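PDB 3BLX: isocitrate dehydrogenase [NAD] subunit 2, which catalyses, within an octamer of two kinds of subunit, the NAD-dependent oxidative decarboxylation of isocitrate to 2-oxoglutarate in the mitochondrial citric acid cycle. Local coordinates for residues Q5-Y11 with L306-G310. Residues are numbered along the deposited sequence; the frame is centred on the assembly and turned at random.
Sequences QPSIGRY and LNHMG
His-308 NE2 donates a hydrogen bond to the backbone O of Gly-9, 2.8 Å long and nearly straight at 168°. It ties the N-terminal loop 5-11 to the last turn of helix 296-309, in a subunit of the isocitrate/isopropylmalate dehydrogenase fold. Gly-9 O lies in the plane of the imidazole, at its edge, while NE2 sits 21° out of the carbonyl plane. The imidazole reaches the loop because CG of His-308 stands anti to its own backbone N (chi1 172°). This bond fixes the rotation of a buried ring and satisfies the carbonyl of a buried glycine.

Tyr-11 CB lies over one face of the His-308 ring, 4.3 Å from its centroid, as a CH-pi contact. Phe-277 also meets this ring. The phenol of Tyr-11 extends past His-308 to Met-309. There CG of Met-309 stands over one face of the phenol, near its rim, 3.8 Å from the ring centroid. SD makes an oblique Met-aromatic contact 4.7 Å from the same centroid. Met-309 also packs on Val-24 and Ile-51.

Pro-6 and Ile-8 of the loop pack against helix 162-178, so the loop joins that helix to helix 296-309. Gly-310 leaves the helix with positive phi, and its N bonds back to Leu-306 O. At the exposed start of the loop, the Gln-5 amide lies beside the helix backbone, with NE2 3.9 Å from CA of His-308.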
# COMPACT_ATOMS: atom_id res chain seq x y z
N GLN B 5 11.21 59.51 -26.86
CA GLN B 5 10.41 58.66 -25.96
C GLN B 5 9.51 57.62 -26.69
O GLN B 5 8.93 57.94 -27.73
CB GLN B 5 9.58 59.52 -25.01
CG GLN B 5 9.29 58.86 -23.66
CD GLN B 5 10.53 58.20 -23.02
OE1 GLN B 5 11.68 58.65 -23.17
NE2 GLN B 5 10.29 57.10 -22.31
N PRO B 6 9.41 56.39 -26.15
CA PRO B 6 8.61 55.33 -26.79
C PRO B 6 7.14 55.69 -26.98
O PRO B 6 6.48 56.07 -26.01
CB PRO B 6 8.73 54.15 -25.82
CG PRO B 6 10.02 54.38 -25.11
CD PRO B 6 10.15 55.87 -24.98
N SER B 7 6.64 55.55 -28.21
CA SER B 7 5.23 55.81 -28.52
C SER B 7 4.29 54.75 -27.92
O SER B 7 3.10 55.01 -27.72
CB SER B 7 5.03 55.90 -30.03
OG SER B 7 3.67 56.14 -30.35
N ILE B 8 4.85 53.57 -27.63
CA ILE B 8 4.08 52.42 -27.15
C ILE B 8 3.35 52.64 -25.82
O ILE B 8 2.12 52.54 -25.75
CB ILE B 8 4.96 51.18 -27.00
CG1 ILE B 8 5.33 50.62 -28.37
CG2 ILE B 8 4.22 50.12 -26.25
CD1 ILE B 8 4.14 50.06 -29.11
N GLY B 9 4.10 52.91 -24.76
CA GLY B 9 3.46 53.20 -23.50
C GLY B 9 3.61 54.65 -23.09
O GLY B 9 3.93 54.93 -21.93
N ARG B 10 3.37 55.57 -24.03
CA ARG B 10 3.59 57.00 -23.82
C ARG B 10 2.89 57.57 -22.59
O ARG B 10 1.73 57.27 -22.34
CB ARG B 10 3.15 57.80 -25.04
CG ARG B 10 4.24 57.99 -26.08
CD ARG B 10 5.17 59.15 -25.74
NE ARG B 10 4.78 60.37 -26.44
CZ ARG B 10 5.01 60.61 -27.73
NH1 ARG B 10 5.62 59.68 -28.47
NH2 ARG B 10 4.63 61.75 -28.29
N TYR B 11 3.60 58.41 -21.85
CA TYR B 11 3.00 59.11 -20.72
C TYR B 11 2.12 60.30 -21.16
O TYR B 11 2.60 61.24 -21.79
CB TYR B 11 4.09 59.59 -19.75
CG TYR B 11 3.56 60.30 -18.52
CD1 TYR B 11 4.08 61.53 -18.11
CD2 TYR B 11 2.54 59.74 -17.76
CE1 TYR B 11 3.61 62.18 -16.98
CE2 TYR B 11 2.06 60.38 -16.62
CZ TYR B 11 2.59 61.60 -16.24
OH TYR B 11 2.10 62.24 -15.11
N LEU B 306 10.97 59.17 -13.96
CA LEU B 306 11.19 60.53 -14.47
C LEU B 306 11.33 60.50 -15.99
O LEU B 306 10.53 61.10 -16.71
CB LEU B 306 12.43 61.15 -13.82
CG LEU B 306 12.29 62.05 -12.57
CD1 LEU B 306 10.93 61.95 -11.90
CD2 LEU B 306 13.42 61.79 -11.57
N ASN B 307 12.33 59.76 -16.46
CA ASN B 307 12.55 59.59 -17.90
C ASN B 307 11.31 59.15 -18.67
O ASN B 307 11.19 59.43 -19.85
CB ASN B 307 13.68 58.59 -18.16
CG ASN B 307 15.05 59.21 -18.01
OD1 ASN B 307 15.30 60.32 -18.49
ND2 ASN B 307 15.96 58.50 -17.35
N HIS B 308 10.39 58.47 -18.02
CA HIS B 308 9.21 57.99 -18.72
C HIS B 308 8.20 59.14 -18.80
O HIS B 308 7.31 59.16 -19.67
CB HIS B 308 8.64 56.74 -18.02
CG HIS B 308 7.31 56.29 -18.56
ND1 HIS B 308 6.16 56.28 -17.80
CD2 HIS B 308 6.95 55.84 -19.78
CE1 HIS B 308 5.15 55.84 -18.52
NE2 HIS B 308 5.60 55.57 -19.73
N MET B 309 8.38 60.11 -17.90
CA MET B 309 7.48 61.24 -17.78
C MET B 309 7.96 62.43 -18.62
O MET B 309 7.16 63.28 -19.01
CB MET B 309 7.30 61.64 -16.31
CG MET B 309 6.38 60.70 -15.54
SD MET B 309 6.08 61.19 -13.84
CE MET B 309 7.76 61.35 -13.26
N GLY B 310 9.26 62.48 -18.90
CA GLY B 310 9.81 63.55 -19.72
C GLY B 310 10.71 64.51 -18.95
O GLY B 310 11.39 65.34 -19.54